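Local coordinates for Lin1840 protein (Listeria innocua serovar 6a, PDB 4ZOC) that probably hydrolyses terminal, non-reducing beta-D-glucosyl residues as a family 3 beta-glucosidase, and takes part in beta-1,2-glucan metabolism, at residues Leu15-Ala20 with Tyr307-Lys312; Gln21-Ser26 with Asp299-Thr304. The protein carries 2 engineered substitutions. The contacts are given in a common frame with arbitrary orientation. Residues are numbered along the deposited sequence.

Contact 1: residues Leu15-Ala20 with Tyr307-Lys312; sequences LDEKIA and YIHELK
Two alpha-helical segments, Leu15-Ala20 and Tyr307-Lys312, run roughly antiparallel, their N-to-C directions 139° apart and their axes 9.2 Å apart at closest approach. In register, Ala20 faces Ile308 (CA-CA 5.9 Å) and Asp16 faces Lys312 (CA-CA 7.2 Å). Tyr307 contributes mainly backbone: its O lies 3.5 Å from Ile19 CG2, while its ring leads away to hydrogen-bond Val298 through OH. Ile308, with chi1 t and chi2 p, swings CD1 back to Leu15-Ala20, 3.5 Å from Ala20 CB and 4.2 Å from Ile19 CG2. The small Ala20 lets this methyl approach the backbone, with Ile308 CD1 3.4 Å from Ala20 CA. Such packing joins the helix leading into the first TIM-barrel strand to the helix following the eighth, near the N-terminal end of the first strand; helix 322-338 also touches Leu15. At Leu311, CB meets Ile19 CG1 at 3.8 Å. Ile19, an m,t rotamer and the most deeply covered residue here, reaches on to Lys312, its CD1 3.3 Å from Lys312 N and 3.5 Å from Lys312 CB. The aliphatic part of Lys312 closes the exposed margin, CG 3.5 Å from Leu15 CD2 and CE 4.0 Å from Asp16 OD1.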
ATOM      1  N   LEU A  15     -36.352  25.959  15.319  1.00 17.55           N
ATOM      2  CA  LEU A  15     -35.365  24.862  15.403  1.00 19.75           C
ATOM      3  C   LEU A  15     -35.587  23.939  14.202  1.00 17.67           C
ATOM      4  O   LEU A  15     -34.623  23.569  13.550  1.00 16.83           O
ATOM      5  CB  LEU A  15     -35.469  24.061  16.714  1.00 20.48           C
ATOM      6  CG  LEU A  15     -34.444  22.916  16.962  1.00 21.22           C
ATOM      7  CD1 LEU A  15     -33.049  23.488  16.930  1.00 19.76           C
ATOM      8  CD2 LEU A  15     -34.722  22.199  18.263  1.00 23.91           C
ATOM      9  N   ASP A  16     -36.830  23.558  13.915  1.00 15.68           N
ATOM     10  CA  ASP A  16     -37.062  22.594  12.859  1.00 17.26           C
ATOM     11  C   ASP A  16     -36.666  23.169  11.497  1.00 15.89           C
ATOM     12  O   ASP A  16     -36.158  22.423  10.613  1.00 16.40           O
ATOM     13  CB  ASP A  16     -38.510  22.124  12.831  1.00 19.13           C
ATOM     14  CG  ASP A  16     -38.811  21.013  13.807  1.00 23.68           C
ATOM     15  OD1 ASP A  16     -37.922  20.505  14.524  1.00 20.95           O
ATOM     16  OD2 ASP A  16     -40.009  20.617  13.845  1.00 27.90           O
ATOM     17  N   GLU A  17     -36.861  24.482  11.318  1.00 13.76           N
ATOM     18  CA  GLU A  17     -36.441  25.116  10.044  1.00 13.39           C
ATOM     19  C   GLU A  17     -34.899  25.074   9.915  1.00 13.54           C
ATOM     20  O   GLU A  17     -34.336  24.828   8.843  1.00 13.87           O
ATOM     21  CB  GLU A  17     -36.887  26.581   9.967  1.00 13.67           C
ATOM     22  CG  GLU A  17     -38.339  26.727   9.537  1.00 13.79           C
ATOM     23  CD  GLU A  17     -38.924  28.083   9.763  1.00 17.54           C
ATOM     24  OE1 GLU A  17     -38.371  28.886  10.565  1.00 18.46           O
ATOM     25  OE2 GLU A  17     -39.991  28.301   9.139  1.00 21.70           O
ATOM     26  N   LYS A  18     -34.222  25.381  11.007  1.00 14.01           N
ATOM     27  CA  LYS A  18     -32.745  25.373  11.010  1.00 13.45           C
ATOM     28  C   LYS A  18     -32.230  23.978  10.728  1.00 12.56           C
ATOM     29  O   LYS A  18     -31.309  23.832   9.897  1.00 14.21           O
ATOM     30  CB  LYS A  18     -32.162  25.895  12.320  1.00 13.46           C
ATOM     31  CG  LYS A  18     -32.458  27.342  12.496  1.00 12.68           C
ATOM     32  CD  LYS A  18     -31.755  27.999  13.663  1.00 10.82           C
ATOM     33  CE  LYS A  18     -32.310  27.544  14.990  1.00 15.34           C
ATOM     34  NZ  LYS A  18     -31.683  28.377  16.037  1.00 13.32           N
ATOM     35  N   ILE A  19     -32.824  22.966  11.336  1.00 12.79           N
ATOM     36  CA  ILE A  19     -32.404  21.579  11.120  1.00 14.20           C
ATOM     37  C   ILE A  19     -32.541  21.193   9.617  1.00 15.17           C
ATOM     38  O   ILE A  19     -31.586  20.675   9.010  1.00 12.94           O
ATOM     39  CB  ILE A  19     -33.211  20.599  12.027  1.00 15.62           C
ATOM     40  CG1 ILE A  19     -32.905  20.781  13.563  1.00 12.72           C
ATOM     41  CG2 ILE A  19     -33.048  19.133  11.545  1.00 18.74           C
ATOM     42  CD1 ILE A  19     -33.835  19.966  14.461  1.00 14.40           C
ATOM     43  N   ALA A  20     -33.688  21.462   8.992  1.00 12.94           N
ATOM     44  CA  ALA A  20     -33.889  21.091   7.605  1.00 10.57           C
ATOM     45  C   ALA A  20     -33.017  21.852   6.633  1.00 10.95           C
ATOM     46  O   ALA A  20     -32.715  21.331   5.524  1.00  9.63           O
ATOM     47  CB  ALA A  20     -35.375  21.251   7.242  1.00 12.42           C
ATOM     48  N   TYR A 307     -29.395  14.115  10.447  1.00  9.64           N
ATOM     49  CA  TYR A 307     -29.701  15.442  10.956  1.00 11.23           C
ATOM     50  C   TYR A 307     -31.173  15.664  11.123  1.00 12.54           C
ATOM     51  O   TYR A 307     -31.657  16.039  12.235  1.00 14.33           O
ATOM     52  CB  TYR A 307     -29.106  16.566  10.105  1.00 10.88           C
ATOM     53  CG  TYR A 307     -27.570  16.790  10.253  1.00 11.09           C
ATOM     54  CD1 TYR A 307     -26.794  16.130  11.233  1.00  9.49           C
ATOM     55  CD2 TYR A 307     -26.910  17.653   9.385  1.00 10.58           C
ATOM     56  CE1 TYR A 307     -25.457  16.387  11.363  1.00 10.98           C
ATOM     57  CE2 TYR A 307     -25.569  17.926   9.526  1.00 13.51           C
ATOM     58  CZ  TYR A 307     -24.820  17.244  10.497  1.00 10.94           C
ATOM     59  OH  TYR A 307     -23.513  17.526  10.683  1.00 12.04           O
ATOM     60  N   ILE A 308     -31.891  15.440  10.027  1.00 11.83           N
ATOM     61  CA  ILE A 308     -33.326  15.749  10.005  1.00 15.02           C
ATOM     62  C   ILE A 308     -34.109  15.041  11.135  1.00 17.21           C
ATOM     63  O   ILE A 308     -34.942  15.655  11.807  1.00 17.94           O
ATOM     64  CB  ILE A 308     -33.848  15.592   8.566  1.00 19.20           C
ATOM     65  CG1 ILE A 308     -35.119  16.420   8.373  1.00 26.37           C
ATOM     66  CG2 ILE A 308     -34.091  14.161   8.172  1.00 23.46           C
ATOM     67  CD1 ILE A 308     -34.852  17.853   7.985  1.00 30.82           C
ATOM     68  N   HIS A 309     -33.806  13.768  11.379  1.00 17.26           N
ATOM     69  CA  HIS A 309     -34.534  12.988  12.374  1.00 15.73           C
ATOM     70  C   HIS A 309     -33.969  13.083  13.803  1.00 15.36           C
ATOM     71  O   HIS A 309     -34.728  12.892  14.767  1.00 20.07           O
ATOM     72  CB  HIS A 309     -34.681  11.535  11.913  1.00 16.34           C
ATOM     73  CG  HIS A 309     -35.547  11.371  10.705  1.00 17.96           C
ATOM     74  ND1 HIS A 309     -36.662  12.145  10.474  1.00 23.80           N
ATOM     75  CD2 HIS A 309     -35.445  10.537   9.639  1.00 18.53           C
ATOM     76  CE1 HIS A 309     -37.195  11.815   9.303  1.00 23.84           C
ATOM     77  NE2 HIS A 309     -36.481  10.833   8.784  1.00 19.89           N
ATOM     78  N   GLU A 310     -32.707  13.446  13.968  1.00 13.21           N
ATOM     79  CA  GLU A 310     -32.048  13.396  15.321  1.00 15.93           C
ATOM     80  C   GLU A 310     -31.583  14.709  15.989  1.00 12.59           C
ATOM     81  O   GLU A 310     -31.390  14.754  17.249  1.00 15.69           O
ATOM     82  CB  GLU A 310     -30.809  12.464  15.304  1.00 14.23           C
ATOM     83  CG  GLU A 310     -31.108  11.104  14.737  1.00 15.03           C
ATOM     84  CD  GLU A 310     -31.893  10.207  15.653  1.00 18.72           C
ATOM     85  OE1 GLU A 310     -32.127  10.538  16.848  1.00 19.61           O
ATOM     86  OE2 GLU A 310     -32.262   9.099  15.181  1.00 24.99           O
ATOM     87  N   LEU A 311     -31.374  15.773  15.212  1.00 13.01           N
ATOM     88  CA  LEU A 311     -30.807  17.030  15.775  1.00 12.52           C
ATOM     89  C   LEU A 311     -31.739  17.611  16.803  1.00 14.14           C
ATOM     90  O   LEU A 311     -31.272  18.128  17.809  1.00 15.04           O
ATOM     91  CB  LEU A 311     -30.512  18.062  14.701  1.00 13.43           C
ATOM     92  CG  LEU A 311     -29.255  17.835  13.841  1.00 11.71           C
ATOM     93  CD1 LEU A 311     -29.031  19.032  12.962  1.00 13.71           C
ATOM     94  CD2 LEU A 311     -28.018  17.659  14.693  1.00 13.45           C
ATOM     95  N   LYS A 312     -33.050  17.511  16.579  1.00 15.46           N
ATOM     96  CA  LYS A 312     -33.933  18.142  17.551  1.00 16.57           C
ATOM     97  C   LYS A 312     -33.785  17.475  18.923  1.00 13.82           C
ATOM     98  O   LYS A 312     -33.521  18.157  19.879  1.00 20.72           O
ATOM     99  CB  LYS A 312     -35.381  18.229  17.065  1.00 22.02           C
ATOM    100  CG  LYS A 312     -36.255  19.043  18.042  1.00 27.08           C
ATOM    101  CD  LYS A 312     -37.328  18.145  18.565  1.00 32.99           C
ATOM    102  CE  LYS A 312     -38.354  17.891  17.478  1.00 33.99           C
ATOM    103  NZ  LYS A 312     -39.615  17.581  18.177  1.00 41.98           N
TER

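Contact 2: residues Gln21-Ser26 with Asp299-Thr304; sequences QCLQLS and DLEMMT
Leu23-Leu25 is a short, extended strand, entered from the preceding helix through Cys22 (phi/psi -91/17), and it pairs in parallel with Glu301-Met302. Leu23 lies beside Glu301 (CA-CA 5.1 Å) and Gln24 beside Met302 (CA-CA 5.0 Å). The hydrogen bonds alternate in the parallel manner: Glu301 N to Cys22 O (2.9 Å), Gln24 N to Glu301 O (3.1 Å) and Met303 N to Gln24 O (3.0 Å, more bent at 140°). Leu300 CA adds a CH-O contact of 3.4 Å to Cys22 O. Met303 then adopts a left-handed conformation (66/23), ending the pairing. In strand order this is the first strand beside the eighth, the neighbour relation that closes a TIM-type barrel; backbone bonds from Leu23 and Leu25 to strand 59-61 continue the sheet.

Leu23 and Glu301 share one face of the sheet, Gln24 and Met302 the other. Leu23 CD1 reaches Thr304 O at 3.3 Å. The hydroxyl OG1 of Thr304 donates to Glu301 OE2 (2.5 Å), tying the turn to the strand. Gln24, with chi1 and chi2 both t, lays OE1 3.4 Å from Met302 CG, while its NE2 bonds Ser59. Leu300 CD1 packs 3.9 Å from Gln24 CB. Met303, with all three chi angles m, folds back so that SD lies 3.9 Å from Leu25 CD2 and accepts a weak hydrogen bond from Ser26 N (3.4 Å). Met302 comes within about 6 Å of bound glucose and touches the sugar-pocket residue Trp271, so main-chain bonding sets the register, while Met302 fits the barrel interior near the ligand and Glu301, on the other face, binds the turn that follows.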
ATOM      1  N   GLN A  21     -32.607  23.076   7.010  1.00  9.95           N
ATOM      2  CA  GLN A  21     -31.707  23.867   6.187  1.00  9.41           C
ATOM      3  C   GLN A  21     -30.419  23.041   5.934  1.00  9.92           C
ATOM      4  O   GLN A  21     -29.759  23.272   4.950  1.00  8.99           O
ATOM      5  CB  GLN A  21     -31.342  25.250   6.870  1.00 10.20           C
ATOM      6  CG  GLN A  21     -30.565  26.219   6.007  1.00  9.58           C
ATOM      7  CD  GLN A  21     -31.191  26.638   4.709  1.00  9.74           C
ATOM      8  OE1 GLN A  21     -30.477  27.048   3.792  1.00 12.73           O
ATOM      9  NE2 GLN A  21     -32.524  26.680   4.653  1.00 10.72           N
ATOM     10  N   CYS A  22     -30.079  22.113   6.826  1.00  9.93           N
ATOM     11  CA  CYS A  22     -28.883  21.292   6.735  1.00 10.07           C
ATOM     12  C   CYS A  22     -29.070  19.958   5.990  1.00 12.32           C
ATOM     13  O   CYS A  22     -28.211  19.077   6.114  1.00 12.79           O
ATOM     14  CB  CYS A  22     -28.306  21.006   8.146  1.00 11.94           C
ATOM     15  SG  CYS A  22     -27.869  22.528   9.025  1.00 13.25           S
ATOM     16  N   LEU A  23     -30.160  19.841   5.214  1.00  9.18           N
ATOM     17  CA  LEU A  23     -30.479  18.687   4.411  1.00  9.47           C
ATOM     18  C   LEU A  23     -30.463  19.012   2.897  1.00 11.06           C
ATOM     19  O   LEU A  23     -31.005  20.020   2.446  1.00 11.36           O
ATOM     20  CB  LEU A  23     -31.824  18.180   4.793  1.00  9.22           C
ATOM     21  CG  LEU A  23     -32.358  17.020   3.963  1.00  9.52           C
ATOM     22  CD1 LEU A  23     -31.630  15.736   4.233  1.00 11.09           C
ATOM     23  CD2 LEU A  23     -33.819  16.903   4.244  1.00 10.90           C
ATOM     24  N   GLN A  24     -29.833  18.133   2.138  1.00  9.55           N
ATOM     25  CA  GLN A  24     -29.845  18.174   0.676  1.00  8.60           C
ATOM     26  C   GLN A  24     -30.543  16.952   0.099  1.00  8.08           C
ATOM     27  O   GLN A  24     -30.265  15.810   0.504  1.00  9.36           O
ATOM     28  CB  GLN A  24     -28.405  18.281   0.115  1.00  9.15           C
ATOM     29  CG  GLN A  24     -28.323  18.492  -1.367  1.00  8.21           C
ATOM     30  CD  GLN A  24     -26.897  18.546  -1.792  1.00  8.98           C
ATOM     31  OE1 GLN A  24     -26.148  17.530  -1.674  1.00  9.59           O
ATOM     32  NE2 GLN A  24     -26.460  19.720  -2.248  1.00  8.21           N
ATOM     33  N   LEU A  25     -31.439  17.223  -0.874  1.00  8.69           N
ATOM     34  CA  LEU A  25     -32.263  16.198  -1.517  1.00  9.14           C
ATOM     35  C   LEU A  25     -32.170  16.189  -3.022  1.00  9.05           C
ATOM     36  O   LEU A  25     -31.912  17.219  -3.618  1.00  9.32           O
ATOM     37  CB  LEU A  25     -33.726  16.338  -1.097  1.00 10.54           C
ATOM     38  CG  LEU A  25     -33.961  16.254   0.361  1.00 10.38           C
ATOM     39  CD1 LEU A  25     -35.460  16.546   0.546  1.00 14.11           C
ATOM     40  CD2 LEU A  25     -33.633  14.924   0.968  1.00 13.31           C
ATOM     41  N   SER A  26     -32.435  15.015  -3.621  1.00 10.27           N
ATOM     42  CA  SER A  26     -32.557  14.895  -5.066  1.00 11.75           C
ATOM     43  C   SER A  26     -33.789  15.697  -5.522  1.00 12.23           C
ATOM     44  O   SER A  26     -34.723  15.875  -4.711  1.00 13.18           O
ATOM     45  CB  SER A  26     -32.756  13.448  -5.424  1.00 13.48           C
ATOM     46  OG  SER A  26     -31.541  12.732  -5.236  1.00 13.05           O
ATOM     47  N   ASP A 299     -21.962  20.866   7.605  1.00  8.15           N
ATOM     48  CA  ASP A 299     -23.112  21.755   7.526  1.00 10.11           C
ATOM     49  C   ASP A 299     -24.294  21.202   6.810  1.00 10.58           C
ATOM     50  O   ASP A 299     -25.406  21.700   6.990  1.00 12.55           O
ATOM     51  CB  ASP A 299     -22.714  23.048   6.880  1.00  9.69           C
ATOM     52  CG  ASP A 299     -21.577  23.723   7.631  1.00 10.58           C
ATOM     53  OD1 ASP A 299     -21.585  23.694   8.900  1.00 11.94           O
ATOM     54  OD2 ASP A 299     -20.745  24.353   6.959  1.00 11.05           O
ATOM     55  N   LEU A 300     -24.059  20.233   5.923  1.00 10.07           N
ATOM     56  CA  LEU A 300     -25.090  19.832   4.919  1.00  8.39           C
ATOM     57  C   LEU A 300     -24.969  18.363   4.655  1.00  8.64           C
ATOM     58  O   LEU A 300     -23.906  17.929   4.182  1.00  9.08           O
ATOM     59  CB  LEU A 300     -24.879  20.677   3.647  1.00  8.66           C
ATOM     60  CG  LEU A 300     -25.912  20.521   2.525  1.00 10.04           C
ATOM     61  CD1 LEU A 300     -27.378  20.674   3.000  1.00 10.34           C
ATOM     62  CD2 LEU A 300     -25.537  21.415   1.326  1.00 10.30           C
ATOM     63  N   GLU A 301     -26.018  17.622   4.991  1.00  8.33           N
ATOM     64  CA  GLU A 301     -26.087  16.180   4.899  1.00  9.08           C
ATOM     65  C   GLU A 301     -26.681  15.788   3.561  1.00  9.35           C
ATOM     66  O   GLU A 301     -27.832  16.109   3.258  1.00 10.54           O
ATOM     67  CB  GLU A 301     -26.912  15.600   6.041  1.00  9.58           C
ATOM     68  CG  GLU A 301     -27.030  14.072   5.986  1.00  9.66           C
ATOM     69  CD  GLU A 301     -27.540  13.464   7.205  1.00  8.87           C
ATOM     70  OE1 GLU A 301     -28.002  14.218   8.085  1.00  9.81           O
ATOM     71  OE2 GLU A 301     -27.539  12.201   7.266  1.00 10.60           O
ATOM     72  N   MET A 302     -25.842  15.136   2.743  1.00 10.28           N
ATOM     73  CA  MET A 302     -26.253  14.821   1.405  1.00  7.93           C
ATOM     74  C   MET A 302     -27.070  13.509   1.356  1.00  8.76           C
ATOM     75  O   MET A 302     -26.516  12.390   1.437  1.00  7.41           O
ATOM     76  CB  MET A 302     -25.006  14.672   0.515  1.00  8.41           C
ATOM     77  CG  MET A 302     -25.360  14.344  -0.925  1.00  9.65           C
ATOM     78  SD  MET A 302     -23.969  14.130  -2.071  1.00  9.51           S
ATOM     79  CE  MET A 302     -23.219  15.764  -2.088  1.00  8.41           C
ATOM     80  N   MET A 303     -28.413  13.636   1.262  1.00  9.31           N
ATOM     81  CA  MET A 303     -29.319  12.460   0.963  1.00  9.90           C
ATOM     82  C   MET A 303     -29.440  11.350   1.984  1.00  9.29           C
ATOM     83  O   MET A 303     -29.883  10.259   1.721  1.00 10.89           O
ATOM     84  CB  MET A 303     -29.011  11.931  -0.412  1.00 11.18           C
ATOM     85  CG  MET A 303     -29.756  12.726  -1.487  1.00 11.83           C
ATOM     86  SD  MET A 303     -31.585  12.593  -1.341  1.00 13.61           S
ATOM     87  CE  MET A 303     -31.847  10.917  -1.925  1.00 14.27           C
ATOM     88  N   THR A 304     -29.144  11.702   3.225  1.00  9.84           N
ATOM     89  CA  THR A 304     -29.464  10.871   4.411  1.00  9.17           C
ATOM     90  C   THR A 304     -30.134  11.764   5.459  1.00 10.44           C
ATOM     91  O   THR A 304     -30.155  12.998   5.310  1.00 10.73           O
ATOM     92  CB  THR A 304     -28.230  10.053   4.948  1.00  9.00           C
ATOM     93  OG1 THR A 304     -27.087  10.930   5.138  1.00  9.10           O
ATOM     94  CG2 THR A 304     -27.913   8.982   3.974  1.00  9.46           C
TER

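The two contacts lie next to each other, centres about 11 Å apart, within the N-terminal TIM-barrel domain. Helix 15-21 leads directly into strand 23-25, and strand 301-302 is followed by helix 306-316, so the chain runs through contact 1, then contact 2, and after some 270 residues returns through contact 2 and then contact 1. The beginning and the end of the barrel's chain are thus joined twice, by strand pairing and, beyond the N-terminal end of strand 23-25, by helix packing. The two contacts also meet: Tyr307 N lies 2.7 Å from Glu301 OE1, a probable hydrogen bond, and Ile308 CD1 packs 4.0 Å from Leu23 CD2. Contact 2 lies nearer the glucose.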